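Local coordinates for alcohol dehydrogenase (Aeropyrum pernix, PDB 1H2B) that catalyses the NAD-dependent interconversion of alcohols and their carbonyl compounds as a zinc-containing dehydrogenase of a hyperthermophilic archaeon, at the interface of chains A and B and the interface of chains A and C. Coordinates in Å, arbitrary orientation; residue numbers count along the deposited sequence, not the author numbering. Chains: chain A/B/C, Alcohol dehydrogenase.

Contact 1: the interface of chains A and B. Residues chain A 290, 292, 302-304; chain B 290, 304.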
loop_
_atom_site.group_PDB
_atom_site.type_symbol
_atom_site.label_atom_id
_atom_site.label_comp_id
_atom_site.label_asym_id
_atom_site.label_seq_id
_atom_site.Cartn_x
_atom_site.Cartn_y
_atom_site.Cartn_z
ATOM N N LEU A 290 -1.798 15.133 -23.280
ATOM C CA LEU A 290 -2.005 13.691 -23.273
ATOM C C LEU A 290 -3.223 13.322 -24.126
ATOM O O LEU A 290 -4.263 13.960 -23.966
ATOM C CB LEU A 290 -2.168 13.222 -21.804
ATOM C CG LEU A 290 -2.438 11.737 -21.538
ATOM C CD1 LEU A 290 -1.278 10.813 -21.956
ATOM C CD2 LEU A 290 -2.685 11.596 -20.040
ATOM N N PHE A 292 -5.044 9.710 -25.736
ATOM C CA PHE A 292 -4.909 8.268 -25.726
ATOM C C PHE A 292 -6.313 7.674 -25.676
ATOM O O PHE A 292 -7.157 8.176 -24.922
ATOM C CB PHE A 292 -4.064 7.834 -24.539
ATOM C CG PHE A 292 -3.586 6.427 -24.614
ATOM C CD1 PHE A 292 -2.564 6.058 -25.485
ATOM C CD2 PHE A 292 -4.149 5.443 -23.820
ATOM C CE1 PHE A 292 -2.116 4.737 -25.546
ATOM C CE2 PHE A 292 -3.705 4.135 -23.877
ATOM C CZ PHE A 292 -2.682 3.770 -24.724
ATOM N N VAL A 302 -4.057 0.311 -17.867
ATOM C CA VAL A 302 -2.933 1.167 -17.587
ATOM C C VAL A 302 -3.322 2.443 -16.855
ATOM O O VAL A 302 -4.497 2.820 -16.795
ATOM C CB VAL A 302 -2.155 1.566 -18.860
ATOM C CG1 VAL A 302 -1.502 0.329 -19.484
ATOM C CG2 VAL A 302 -3.088 2.190 -19.865
ATOM N N SER A 303 -2.319 3.126 -16.303
ATOM C CA SER A 303 -2.555 4.372 -15.608
ATOM C C SER A 303 -1.530 5.401 -16.044
ATOM O O SER A 303 -0.406 5.066 -16.474
ATOM C CB SER A 303 -2.486 4.180 -14.094
ATOM O OG SER A 303 -1.219 3.700 -13.721
ATOM N N PHE A 304 -1.913 6.648 -15.875
ATOM C CA PHE A 304 -1.086 7.793 -16.194
ATOM C C PHE A 304 -1.078 8.643 -14.945
ATOM O O PHE A 304 -2.142 9.058 -14.469
ATOM C CB PHE A 304 -1.692 8.612 -17.355
ATOM C CG PHE A 304 -1.983 7.814 -18.597
ATOM C CD1 PHE A 304 -3.167 7.993 -19.278
ATOM C CD2 PHE A 304 -1.087 6.883 -19.083
ATOM C CE1 PHE A 304 -3.441 7.256 -20.431
ATOM C CE2 PHE A 304 -1.356 6.129 -20.221
ATOM C CZ PHE A 304 -2.529 6.299 -20.881
ATOM N N LEU B 290 -8.989 10.239 -24.260
ATOM C CA LEU B 290 -8.535 11.098 -23.175
ATOM C C LEU B 290 -7.633 12.212 -23.717
ATOM O O LEU B 290 -6.736 11.907 -24.501
ATOM C CB LEU B 290 -7.801 10.223 -22.125
ATOM C CG LEU B 290 -7.192 10.912 -20.899
ATOM C CD1 LEU B 290 -8.237 11.566 -19.975
ATOM C CD2 LEU B 290 -6.429 9.841 -20.126
ATOM N N PHE B 304 -4.831 9.213 -13.844
ATOM C CA PHE B 304 -5.910 8.661 -14.636
ATOM C C PHE B 304 -5.647 7.174 -14.692
ATOM O O PHE B 304 -4.579 6.749 -15.149
ATOM C CB PHE B 304 -5.893 9.229 -16.072
ATOM C CG PHE B 304 -5.902 10.731 -16.150
ATOM C CD1 PHE B 304 -5.073 11.387 -17.034
ATOM C CD2 PHE B 304 -6.725 11.491 -15.344
ATOM C CE1 PHE B 304 -5.078 12.780 -17.111
ATOM C CE2 PHE B 304 -6.727 12.881 -15.399
ATOM C CZ PHE B 304 -5.900 13.524 -16.260
#
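A:Phe304 and B:Phe304 meet backbone to backbone where the two 303-306 strands run antiparallel across the two-fold axis. Each N binds the other's carbonyl O: A:Phe304 N to B:Phe304 O is 2.8 Å, and the reverse pair matches it. A second antiparallel bridge joins the 289-293 strands, with A:Phe292 N at 3.0 Å from B:Leu290 O and B:Leu290 N at 2.8 Å from A:Phe292 O. The Phe304 pair is the straighter, 164° at the hydrogen against 145° for A:Phe292 N to B:Leu290 O.

The apolar packing lies between the bridges. CG of each Leu290 is anti to its backbone N (chi1 178°), and methyl CD2 reaches the partner's Phe304 at the ring edge, in plane, and not over a face: A:Leu290 CD2 is 3.8 Å from B:Phe304 CD1. The leucine and phenylalanine side chains slide past each other in opposite directions.

Toward A:Val302 the contact thins out. A:Ser303 loses 1 Å² and approaches mainly through its backbone CA, 3.2 Å from B:Phe304 O, with CB a little farther; A:Val302 loses nothing. The A:Phe292 ring packs within chain A, CD2 at the edge of the A:Phe304 ring.

This edge-to-edge pairing joins the sheets of two subunits, as in dimers of the zinc-containing alcohol dehydrogenase family.

Contact 2: the interface of chains A and C. Residues chain A 186-187, 207, 211, 213; chain C 320, 324, 326.
Methyl CG2 of C:Thr320 faces the backbone of A:Gly187, 3.8 Å from its CA, and forms the apolar part of this contact. In C:Thr320 that methyl is anti to the backbone N while OG1 lies beside the N (chi1 -67°), which sends the two branches to different tasks: carbon against the glycine, hydroxyl toward water 3.

In this patch no polar group of one chain bonds the other directly; water joins them. Water 1 is gripped by four groups. From chain A come the A:Gly187 amide N, the A:Pro211 carbonyl O and the A:Thr213 hydroxyl; A:Thr213 OG1 is 2.9 Å from water 1. From chain C comes the carboxamide of C:Gln324, whose NE2 is 3.0 Å from water 1 in a bond close to straight (167° at the hydrogen). The same carboxamide uses OE1 to hold water 2, which also bonds A:Pro211 O at 2.5 Å and C:Lys326 NZ at 2.7 Å. With both ends of the amide engaged, its rotation should be fixed, and A:Pro211 O serves both waters. Water 3 spans A:Pro186 O and C:Thr320 OG1, the latter 3.0 Å away.

Like charges also come near: A:Lys207 NZ and C:Lys326 NZ are 4.2 Å apart. C:Lys326 arrives extended, whereas A:Lys207 is bent at chi2 and chi3, and the two side chains cross at about a right angle. Water 2, which also binds A:Pro211 O, may ease the repulsion on the C:Lys326 side.

In chain A the site gathers the approach to strand 189-193, the end of helix 197-209 and the start of strand 213-218, all of the Rossmann beta-alpha-beta unit; chain C offers the end of helix 312-323 and the loop after it.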
loop_
_atom_site.group_PDB
_atom_site.type_symbol
_atom_site.label_atom_id
_atom_site.label_comp_id
_atom_site.label_asym_id
_atom_site.label_seq_id
_atom_site.Cartn_x
_atom_site.Cartn_y
_atom_site.Cartn_z
ATOM N N PRO A 186 12.224 -7.616 -9.710
ATOM C CA PRO A 186 13.265 -8.139 -10.611
ATOM C C PRO A 186 12.705 -8.759 -11.889
ATOM O O PRO A 186 11.822 -9.630 -11.849
ATOM C CB PRO A 186 14.000 -9.185 -9.741
ATOM C CG PRO A 186 13.569 -8.887 -8.340
ATOM C CD PRO A 186 12.206 -8.273 -8.373
ATOM N N GLY A 187 13.208 -8.307 -13.040
ATOM C CA GLY A 187 12.702 -8.765 -14.320
ATOM C C GLY A 187 11.752 -7.734 -14.913
ATOM O O GLY A 187 11.488 -7.827 -16.108
ATOM N N LYS A 207 18.341 2.711 -10.294
ATOM C CA LYS A 207 19.276 1.604 -10.004
ATOM C C LYS A 207 19.515 1.401 -8.508
ATOM O O LYS A 207 19.812 0.284 -8.101
ATOM C CB LYS A 207 20.630 1.896 -10.698
ATOM C CG LYS A 207 20.600 1.754 -12.231
ATOM C CD LYS A 207 20.216 0.341 -12.728
ATOM C CE LYS A 207 21.214 -0.679 -12.154
ATOM N NZ LYS A 207 21.294 -1.936 -12.946
ATOM N N PRO A 211 15.079 -2.940 -8.249
ATOM C CA PRO A 211 15.822 -3.962 -8.999
ATOM C C PRO A 211 15.421 -4.078 -10.484
ATOM O O PRO A 211 15.744 -5.057 -11.144
ATOM C CB PRO A 211 15.490 -5.237 -8.202
ATOM C CG PRO A 211 14.057 -4.990 -7.793
ATOM C CD PRO A 211 13.914 -3.497 -7.523
ATOM N N THR A 213 15.029 -3.517 -14.627
ATOM C CA THR A 213 15.893 -3.370 -15.810
ATOM C C THR A 213 15.574 -2.008 -16.418
ATOM O O THR A 213 14.408 -1.744 -16.701
ATOM C CB THR A 213 15.604 -4.479 -16.784
ATOM O OG1 THR A 213 16.042 -5.714 -16.163
ATOM C CG2 THR A 213 16.486 -4.337 -18.039
ATOM N N THR C 320 15.149 -14.761 -11.084
ATOM C CA THR C 320 15.598 -13.708 -11.999
ATOM C C THR C 320 16.815 -12.940 -11.447
ATOM O O THR C 320 17.836 -12.762 -12.134
ATOM C CB THR C 320 14.453 -12.755 -12.289
ATOM O OG1 THR C 320 13.434 -13.436 -13.046
ATOM C CG2 THR C 320 15.005 -11.578 -13.190
ATOM N N GLN C 324 20.579 -12.882 -13.025
ATOM C CA GLN C 324 21.232 -11.589 -13.288
ATOM C C GLN C 324 22.579 -11.417 -12.603
ATOM O O GLN C 324 23.283 -10.417 -12.846
ATOM C CB GLN C 324 20.308 -10.414 -12.884
ATOM C CG GLN C 324 19.106 -10.268 -13.767
ATOM C CD GLN C 324 18.133 -9.229 -13.263
ATOM O OE1 GLN C 324 18.230 -8.781 -12.099
ATOM N NE2 GLN C 324 17.208 -8.854 -14.088
ATOM N N LYS C 326 22.888 -10.979 -9.303
ATOM C CA LYS C 326 22.722 -9.979 -8.247
ATOM C C LYS C 326 22.606 -10.594 -6.852
ATOM O O LYS C 326 22.711 -9.908 -5.852
ATOM C CB LYS C 326 21.552 -9.052 -8.524
ATOM C CG LYS C 326 21.828 -8.178 -9.746
ATOM C CD LYS C 326 20.684 -7.314 -10.101
ATOM C CE LYS C 326 20.909 -6.667 -11.481
ATOM N NZ LYS C 326 19.830 -5.691 -11.843
HETATM O O HOH W 1 15.401 -6.568 -13.506
HETATM O O HOH W 2 17.619 -6.723 -10.808
HETATM O O HOH W 3 11.028 -11.700 -12.990
#

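The centres of the C-alpha atoms of contact 1 and contact 2 lie about 27 Å apart, and the two share no residue. Chain A takes part in both, so it links B to C. The elements adjoin along the sequence: strand 303-306 of contact 1 is followed by helix 312-323, whose end serves contact 2 from chain C. Each interface has two-fold symmetry, which suits a dimer of dimers for the deposited four-chain assembly. Contact 1 is knit by direct backbone bonds and contact 2 by water, suggesting different kinds of join; the structure alone does not show their relative strength.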